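Local coordinates for protein 1-deoxy-D-xylulose 5-phosphate reductoisomerase (Zymomonas mobilis, PDB 1R0K) that catalyses the NADPH-dependent rearrangement and reduction of 1-deoxy-D-xylulose 5-phosphate to 2-C-methyl-D-erythritol 4-phosphate in isoprenoid biosynthesis, at residues 320-333 and 346-360. Sequence-based numbering, arbitrary orientation.
Sequences ARPAVMNAANEIAV and IAKIVEKTLDHYTPA
Val324 lays both of its methyls over the end of helix 346-356 and the extended segment that follows it. CG1, anti to the backbone N (chi1 173°), meets Leu354 CD2 and Thr353 CG2. CG2 lies 3.8 Å from Tyr357 CD2 and touches the Pro359 ring. Pro359 sets its CD over the centre of one face of the Tyr357 ring and packs CG on Ala320 CB. Leu354 CD2 lies 3.4 Å from Arg321 O on the facing helix. Val350 divides its methyls: CG1 is 3.6 Å from Met325 CG, and CG2 rests on the backbone of Asn329. Ala328 and Ala332 put only a methyl between the helices. The axes of helices 321-333 and 346-356 come to 8.6 Å and run roughly antiparallel, at 141°, as a helix pair within the C-terminal domain of the reductoisomerase. Thr353 OG1 packs on Ala328 CB and gives its hydrogen bond to Ile349 O, 2.8 Å away. Ile346 CG2 sits 3.6 Å from Asn329 OD1. Asn329 ND2 bonds to Asp211 of helix 206-214, and the Asn329 side chain is about 8 Å from that of Asn217, predicted to bind the substrate. Helix 365-385 also packs on the pair, Ile371 touching Ala320 and Leu382 touching Thr353.

The Arg321 guanidinium takes Thr358 CG2 over one face. One water accepts from Ala320 N, donates to Pro359 O and receives a weak bond from Arg321 NH1 at 3.4 Å, in the guanidinium plane. A leucine in place of Arg321 would probably leave this water without its weak third partner and the Thr358 methyl without its flat neighbour. Most direct contacts join apolar side chains, and the few polar atoms reached, such as Arg321 O and Asn329 OD1, meet methyls; the water supplies the polar link at the Ala320 end.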
ATOM      1  N   ALA B 320       6.194 -17.437 -28.432  1.00 16.38           N
ATOM      2  CA  ALA B 320       7.292 -18.162 -27.810  1.00 17.29           C
ATOM      3  C   ALA B 320       8.505 -17.297 -27.473  1.00 17.22           C
ATOM      4  O   ALA B 320       9.491 -17.800 -26.933  1.00 16.33           O
ATOM      5  CB  ALA B 320       7.717 -19.310 -28.717  1.00 17.72           C
ATOM      6  N   ARG B 321       8.439 -16.007 -27.787  1.00 17.72           N
ATOM      7  CA  ARG B 321       9.565 -15.108 -27.528  1.00 18.69           C
ATOM      8  C   ARG B 321      10.112 -15.156 -26.100  1.00 17.76           C
ATOM      9  O   ARG B 321      11.312 -15.329 -25.896  1.00 17.88           O
ATOM     10  CB  ARG B 321       9.195 -13.666 -27.892  1.00 22.10           C
ATOM     11  CG  ARG B 321       9.662 -13.226 -29.279  1.00 27.68           C
ATOM     12  CD  ARG B 321       8.995 -14.015 -30.398  1.00 34.27           C
ATOM     13  NE  ARG B 321       9.272 -13.435 -31.713  1.00 38.57           N
ATOM     14  CZ  ARG B 321       8.713 -13.847 -32.849  1.00 42.18           C
ATOM     15  NH1 ARG B 321       7.842 -14.849 -32.841  1.00 41.86           N
ATOM     16  NH2 ARG B 321       9.014 -13.252 -33.997  1.00 43.76           N
ATOM     17  N   PRO B 322       9.244 -14.993 -25.091  1.00 17.48           N
ATOM     18  CA  PRO B 322       9.735 -15.036 -23.709  1.00 17.16           C
ATOM     19  C   PRO B 322      10.474 -16.340 -23.386  1.00 15.21           C
ATOM     20  O   PRO B 322      11.518 -16.322 -22.742  1.00 14.93           O
ATOM     21  CB  PRO B 322       8.459 -14.860 -22.893  1.00 18.09           C
ATOM     22  CG  PRO B 322       7.636 -13.948 -23.779  1.00 18.63           C
ATOM     23  CD  PRO B 322       7.824 -14.597 -25.131  1.00 18.42           C
ATOM     24  N   ALA B 323       9.934 -17.470 -23.835  1.00 13.90           N
ATOM     25  CA  ALA B 323      10.579 -18.751 -23.578  1.00 13.36           C
ATOM     26  C   ALA B 323      11.940 -18.791 -24.270  1.00 14.41           C
ATOM     27  O   ALA B 323      12.924 -19.277 -23.705  1.00 13.45           O
ATOM     28  CB  ALA B 323       9.696 -19.903 -24.078  1.00 13.56           C
ATOM     29  N   VAL B 324      11.993 -18.282 -25.496  1.00 13.37           N
ATOM     30  CA  VAL B 324      13.242 -18.268 -26.255  1.00 13.09           C
ATOM     31  C   VAL B 324      14.257 -17.385 -25.556  1.00 12.08           C
ATOM     32  O   VAL B 324      15.422 -17.750 -25.426  1.00 13.41           O
ATOM     33  CB  VAL B 324      13.021 -17.743 -27.696  1.00 12.67           C
ATOM     34  CG1 VAL B 324      14.354 -17.585 -28.413  1.00 14.47           C
ATOM     35  CG2 VAL B 324      12.120 -18.703 -28.460  1.00 13.35           C
ATOM     36  N   MET B 325      13.811 -16.221 -25.099  1.00 12.49           N
ATOM     37  CA  MET B 325      14.703 -15.298 -24.404  1.00 13.95           C
ATOM     38  C   MET B 325      15.284 -15.942 -23.151  1.00 13.79           C
ATOM     39  O   MET B 325      16.486 -15.851 -22.897  1.00 15.76           O
ATOM     40  CB  MET B 325      13.953 -14.027 -24.011  1.00 14.09           C
ATOM     41  CG  MET B 325      14.826 -12.992 -23.323  1.00 15.99           C
ATOM     42  SD  MET B 325      13.856 -11.606 -22.710  1.00 15.38           S
ATOM     43  CE  MET B 325      13.301 -12.267 -21.152  1.00 20.68           C
ATOM     44  N   ASN B 326      14.424 -16.592 -22.371  1.00 13.45           N
ATOM     45  CA  ASN B 326      14.859 -17.240 -21.137  1.00 14.76           C
ATOM     46  C   ASN B 326      15.879 -18.340 -21.402  1.00 14.45           C
ATOM     47  O   ASN B 326      16.919 -18.399 -20.746  1.00 16.39           O
ATOM     48  CB  ASN B 326      13.666 -17.835 -20.391  1.00 14.78           C
ATOM     49  CG  ASN B 326      14.079 -18.526 -19.111  1.00 18.47           C
ATOM     50  OD1 ASN B 326      14.528 -17.879 -18.162  1.00 16.27           O
ATOM     51  ND2 ASN B 326      13.940 -19.851 -19.078  1.00 15.81           N
ATOM     52  N   ALA B 327      15.581 -19.213 -22.359  1.00 12.63           N
ATOM     53  CA  ALA B 327      16.491 -20.303 -22.690  1.00 12.80           C
ATOM     54  C   ALA B 327      17.830 -19.771 -23.193  1.00 12.01           C
ATOM     55  O   ALA B 327      18.883 -20.248 -22.782  1.00 14.22           O
ATOM     56  CB  ALA B 327      15.866 -21.216 -23.738  1.00 12.18           C
ATOM     57  N   ALA B 328      17.795 -18.788 -24.084  1.00 12.27           N
ATOM     58  CA  ALA B 328      19.038 -18.229 -24.610  1.00 13.20           C
ATOM     59  C   ALA B 328      19.872 -17.616 -23.490  1.00 12.50           C
ATOM     60  O   ALA B 328      21.098 -17.721 -23.486  1.00 11.58           O
ATOM     61  CB  ALA B 328      18.742 -17.185 -25.673  1.00 13.10           C
ATOM     62  N   ASN B 329      19.207 -16.971 -22.538  1.00 13.78           N
ATOM     63  CA  ASN B 329      19.920 -16.355 -21.424  1.00 13.44           C
ATOM     64  C   ASN B 329      20.638 -17.416 -20.585  1.00 13.40           C
ATOM     65  O   ASN B 329      21.753 -17.192 -20.110  1.00 13.36           O
ATOM     66  CB  ASN B 329      18.949 -15.556 -20.547  1.00 14.26           C
ATOM     67  CG  ASN B 329      19.660 -14.771 -19.469  1.00 14.86           C
ATOM     68  OD1 ASN B 329      20.494 -13.906 -19.763  1.00 14.28           O
ATOM     69  ND2 ASN B 329      19.342 -15.067 -18.211  1.00 12.31           N
ATOM     70  N   GLU B 330      20.005 -18.571 -20.403  1.00 12.90           N
ATOM     71  CA  GLU B 330      20.618 -19.652 -19.631  1.00 13.66           C
ATOM     72  C   GLU B 330      21.963 -20.034 -20.245  1.00 13.69           C
ATOM     73  O   GLU B 330      22.961 -20.176 -19.542  1.00 14.21           O
ATOM     74  CB  GLU B 330      19.704 -20.884 -19.611  1.00 15.32           C
ATOM     75  CG  GLU B 330      18.451 -20.724 -18.767  1.00 17.53           C
ATOM     76  CD  GLU B 330      18.700 -20.950 -17.283  1.00 21.49           C
ATOM     77  OE1 GLU B 330      19.877 -21.013 -16.861  1.00 22.69           O
ATOM     78  OE2 GLU B 330      17.707 -21.057 -16.532  1.00 23.10           O
ATOM     79  N   ILE B 331      21.972 -20.200 -21.565  1.00 13.00           N
ATOM     80  CA  ILE B 331      23.173 -20.565 -22.303  1.00 11.94           C
ATOM     81  C   ILE B 331      24.210 -19.453 -22.257  1.00 11.80           C
ATOM     82  O   ILE B 331      25.379 -19.700 -21.975  1.00 12.92           O
ATOM     83  CB  ILE B 331      22.835 -20.863 -23.791  1.00 12.24           C
ATOM     84  CG1 ILE B 331      21.953 -22.106 -23.879  1.00 13.74           C
ATOM     85  CG2 ILE B 331      24.110 -21.064 -24.599  1.00 12.92           C
ATOM     86  CD1 ILE B 331      22.658 -23.374 -23.443  1.00 15.38           C
ATOM     87  N   ALA B 332      23.773 -18.229 -22.536  1.00 12.88           N
ATOM     88  CA  ALA B 332      24.670 -17.084 -22.546  1.00 12.34           C
ATOM     89  C   ALA B 332      25.339 -16.862 -21.193  1.00 14.21           C
ATOM     90  O   ALA B 332      26.545 -16.638 -21.127  1.00 12.12           O
ATOM     91  CB  ALA B 332      23.910 -15.833 -22.972  1.00 13.92           C
ATOM     92  N   VAL B 333      24.556 -16.916 -20.117  1.00 13.62           N
ATOM     93  CA  VAL B 333      25.107 -16.728 -18.777  1.00 14.56           C
ATOM     94  C   VAL B 333      26.158 -17.802 -18.480  1.00 14.80           C
ATOM     95  O   VAL B 333      27.254 -17.499 -18.009  1.00 13.19           O
ATOM     96  CB  VAL B 333      23.984 -16.775 -17.706  1.00 12.99           C
ATOM     97  CG1 VAL B 333      24.579 -16.828 -16.311  1.00 11.38           C
ATOM     98  CG2 VAL B 333      23.092 -15.546 -17.844  1.00 13.35           C
ATOM     99  N   ILE B 346      26.317 -11.399 -23.250  1.00 14.74           N
ATOM    100  CA  ILE B 346      25.163 -12.158 -22.786  1.00 14.44           C
ATOM    101  C   ILE B 346      23.892 -11.646 -23.449  1.00 13.79           C
ATOM    102  O   ILE B 346      23.196 -12.399 -24.135  1.00 13.42           O
ATOM    103  CB  ILE B 346      25.009 -12.072 -21.254  1.00 14.44           C
ATOM    104  CG1 ILE B 346      26.223 -12.716 -20.579  1.00 15.24           C
ATOM    105  CG2 ILE B 346      23.731 -12.775 -20.816  1.00 12.98           C
ATOM    106  CD1 ILE B 346      26.311 -12.472 -19.089  1.00 13.71           C
ATOM    107  N   ALA B 347      23.591 -10.365 -23.256  1.00 13.44           N
ATOM    108  CA  ALA B 347      22.396  -9.781 -23.856  1.00 13.73           C
ATOM    109  C   ALA B 347      22.472  -9.816 -25.379  1.00 15.36           C
ATOM    110  O   ALA B 347      21.445  -9.883 -26.053  1.00 14.33           O
ATOM    111  CB  ALA B 347      22.204  -8.339 -23.373  1.00 13.60           C
ATOM    112  N   LYS B 348      23.680  -9.756 -25.929  1.00 16.35           N
ATOM    113  CA  LYS B 348      23.819  -9.797 -27.384  1.00 18.22           C
ATOM    114  C   LYS B 348      23.434 -11.168 -27.920  1.00 15.96           C
ATOM    115  O   LYS B 348      22.723 -11.273 -28.915  1.00 17.44           O
ATOM    116  CB  LYS B 348      25.247  -9.438 -27.806  1.00 21.09           C
ATOM    117  CG  LYS B 348      25.573  -7.968 -27.582  1.00 25.58           C
ATOM    118  CD  LYS B 348      26.959  -7.595 -28.088  1.00 29.86           C
ATOM    119  CE  LYS B 348      27.244  -6.121 -27.814  1.00 31.84           C
ATOM    120  NZ  LYS B 348      28.569  -5.686 -28.346  1.00 35.43           N
ATOM    121  N   ILE B 349      23.898 -12.222 -27.258  1.00 16.16           N
ATOM    122  CA  ILE B 349      23.566 -13.574 -27.684  1.00 15.44           C
ATOM    123  C   ILE B 349      22.060 -13.771 -27.565  1.00 15.39           C
ATOM    124  O   ILE B 349      21.431 -14.368 -28.443  1.00 15.47           O
ATOM    125  CB  ILE B 349      24.279 -14.641 -26.816  1.00 16.51           C
ATOM    126  CG1 ILE B 349      25.797 -14.572 -27.029  1.00 17.13           C
ATOM    127  CG2 ILE B 349      23.755 -16.030 -27.155  1.00 16.19           C
ATOM    128  CD1 ILE B 349      26.243 -14.825 -28.444  1.00 21.10           C
ATOM    129  N   VAL B 350      21.476 -13.266 -26.481  1.00 14.20           N
ATOM    130  CA  VAL B 350      20.038 -13.411 -26.291  1.00 15.08           C
ATOM    131  C   VAL B 350      19.305 -12.716 -27.434  1.00 15.70           C
ATOM    132  O   VAL B 350      18.392 -13.287 -28.030  1.00 16.45           O
ATOM    133  CB  VAL B 350      19.581 -12.822 -24.934  1.00 13.04           C
ATOM    134  CG1 VAL B 350      18.061 -12.823 -24.844  1.00 11.75           C
ATOM    135  CG2 VAL B 350      20.163 -13.655 -23.793  1.00 12.65           C
ATOM    136  N   GLU B 351      19.724 -11.496 -27.751  1.00 17.42           N
ATOM    137  CA  GLU B 351      19.104 -10.731 -28.829  1.00 20.15           C
ATOM    138  C   GLU B 351      19.195 -11.472 -30.162  1.00 20.06           C
ATOM    139  O   GLU B 351      18.199 -11.598 -30.883  1.00 21.57           O
ATOM    140  CB  GLU B 351      19.781  -9.367 -28.967  1.00 20.94           C
ATOM    141  CG  GLU B 351      18.970  -8.361 -29.768  1.00 25.53           C
ATOM    142  CD  GLU B 351      19.752  -7.103 -30.099  1.00 29.07           C
ATOM    143  OE1 GLU B 351      20.564  -6.665 -29.257  1.00 30.49           O
ATOM    144  OE2 GLU B 351      19.545  -6.545 -31.197  1.00 31.22           O
ATOM    145  N   LYS B 352      20.393 -11.947 -30.496  1.00 20.63           N
ATOM    146  CA  LYS B 352      20.611 -12.673 -31.746  1.00 20.79           C
ATOM    147  C   LYS B 352      19.716 -13.901 -31.837  1.00 19.82           C
ATOM    148  O   LYS B 352      19.117 -14.168 -32.879  1.00 18.29           O
ATOM    149  CB  LYS B 352      22.075 -13.101 -31.875  1.00 22.81           C
ATOM    150  CG  LYS B 352      23.034 -11.964 -32.193  1.00 26.91           C
ATOM    151  CD  LYS B 352      24.465 -12.469 -32.309  1.00 28.44           C
ATOM    152  CE  LYS B 352      25.438 -11.351 -32.650  1.00 30.96           C
ATOM    153  NZ  LYS B 352      25.131 -10.718 -33.968  1.00 33.72           N
ATOM    154  N   THR B 353      19.631 -14.652 -30.742  1.00 18.57           N
ATOM    155  CA  THR B 353      18.796 -15.847 -30.716  1.00 17.71           C
ATOM    156  C   THR B 353      17.327 -15.473 -30.950  1.00 17.80           C
ATOM    157  O   THR B 353      16.631 -16.128 -31.722  1.00 19.04           O
ATOM    158  CB  THR B 353      18.934 -16.590 -29.371  1.00 16.10           C
ATOM    159  OG1 THR B 353      20.320 -16.837 -29.111  1.00 14.42           O
ATOM    160  CG2 THR B 353      18.194 -17.927 -29.416  1.00 13.46           C
ATOM    161  N   LEU B 354      16.867 -14.411 -30.298  1.00 19.47           N
ATOM    162  CA  LEU B 354      15.486 -13.965 -30.449  1.00 21.88           C
ATOM    163  C   LEU B 354      15.157 -13.598 -31.889  1.00 25.07           C
ATOM    164  O   LEU B 354      14.010 -13.731 -32.319  1.00 25.67           O
ATOM    165  CB  LEU B 354      15.206 -12.761 -29.549  1.00 21.08           C
ATOM    166  CG  LEU B 354      14.980 -13.044 -28.062  1.00 19.88           C
ATOM    167  CD1 LEU B 354      14.947 -11.735 -27.294  1.00 19.01           C
ATOM    168  CD2 LEU B 354      13.673 -13.813 -27.878  1.00 20.50           C
ATOM    169  N   ASP B 355      16.155 -13.130 -32.634  1.00 26.32           N
ATOM    170  CA  ASP B 355      15.930 -12.763 -34.025  1.00 29.26           C
ATOM    171  C   ASP B 355      15.983 -13.968 -34.958  1.00 29.38           C
ATOM    172  O   ASP B 355      15.221 -14.049 -35.917  1.00 29.80           O
ATOM    173  CB  ASP B 355      16.965 -11.737 -34.500  1.00 30.78           C
ATOM    174  CG  ASP B 355      16.800 -10.385 -33.837  1.00 33.30           C
ATOM    175  OD1 ASP B 355      15.646  -9.966 -33.608  1.00 35.81           O
ATOM    176  OD2 ASP B 355      17.826  -9.732 -33.565  1.00 35.41           O
ATOM    177  N   HIS B 356      16.871 -14.909 -34.661  1.00 29.31           N
ATOM    178  CA  HIS B 356      17.062 -16.088 -35.502  1.00 29.13           C
ATOM    179  C   HIS B 356      16.069 -17.237 -35.309  1.00 27.27           C
ATOM    180  O   HIS B 356      15.698 -17.907 -36.274  1.00 25.45           O
ATOM    181  CB  HIS B 356      18.495 -16.603 -35.309  1.00 32.82           C
ATOM    182  CG  HIS B 356      18.877 -17.714 -36.238  1.00 37.47           C
ATOM    183  ND1 HIS B 356      18.356 -18.987 -36.132  1.00 40.66           N
ATOM    184  CD2 HIS B 356      19.739 -17.745 -37.281  1.00 39.48           C
ATOM    185  CE1 HIS B 356      18.883 -19.753 -37.071  1.00 39.94           C
ATOM    186  NE2 HIS B 356      19.724 -19.024 -37.781  1.00 40.38           N
ATOM    187  N   TYR B 357      15.641 -17.468 -34.072  1.00 23.37           N
ATOM    188  CA  TYR B 357      14.717 -18.559 -33.784  1.00 21.52           C
ATOM    189  C   TYR B 357      13.366 -18.027 -33.326  1.00 21.83           C
ATOM    190  O   TYR B 357      13.227 -17.512 -32.220  1.00 20.43           O
ATOM    191  CB  TYR B 357      15.316 -19.475 -32.714  1.00 18.54           C
ATOM    192  CG  TYR B 357      14.428 -20.636 -32.331  1.00 17.91           C
ATOM    193  CD1 TYR B 357      13.955 -21.528 -33.294  1.00 17.84           C
ATOM    194  CD2 TYR B 357      14.058 -20.845 -31.001  1.00 15.62           C
ATOM    195  CE1 TYR B 357      13.130 -22.601 -32.938  1.00 16.83           C
ATOM    196  CE2 TYR B 357      13.245 -21.913 -30.638  1.00 16.75           C
ATOM    197  CZ  TYR B 357      12.785 -22.785 -31.610  1.00 16.33           C
ATOM    198  OH  TYR B 357      11.990 -23.846 -31.246  1.00 18.38           O
ATOM    199  N   THR B 358      12.366 -18.171 -34.187  1.00 24.22           N
ATOM    200  CA  THR B 358      11.028 -17.677 -33.894  1.00 23.61           C
ATOM    201  C   THR B 358       9.952 -18.739 -34.107  1.00 23.71           C
ATOM    202  O   THR B 358       9.179 -18.670 -35.059  1.00 22.69           O
ATOM    203  CB  THR B 358      10.719 -16.469 -34.780  1.00 26.20           C
ATOM    204  OG1 THR B 358      10.947 -16.823 -36.149  1.00 28.60           O
ATOM    205  CG2 THR B 358      11.619 -15.292 -34.412  1.00 26.05           C
ATOM    206  N   PRO B 359       9.879 -19.732 -33.205  1.00 22.86           N
ATOM    207  CA  PRO B 359       8.892 -20.812 -33.300  1.00 22.14           C
ATOM    208  C   PRO B 359       7.458 -20.339 -33.042  1.00 22.16           C
ATOM    209  O   PRO B 359       7.230 -19.196 -32.646  1.00 18.82           O
ATOM    210  CB  PRO B 359       9.373 -21.796 -32.243  1.00 23.03           C
ATOM    211  CG  PRO B 359       9.890 -20.878 -31.176  1.00 21.44           C
ATOM    212  CD  PRO B 359      10.678 -19.860 -31.972  1.00 21.70           C
ATOM    213  N   ALA B 360       6.496 -21.229 -33.269  1.00 21.55           N
ATOM    214  CA  ALA B 360       5.092 -20.900 -33.062  1.00 22.73           C
ATOM    215  C   ALA B 360       4.760 -20.843 -31.574  1.00 23.07           C
ATOM    216  O   ALA B 360       5.488 -21.387 -30.744  1.00 23.33           O
ATOM    217  CB  ALA B 360       4.210 -21.936 -33.758  1.00 22.63           C
TER
HETATM  218  O   HOH W   1       5.867 -17.063 -31.282  1.00 27.57           O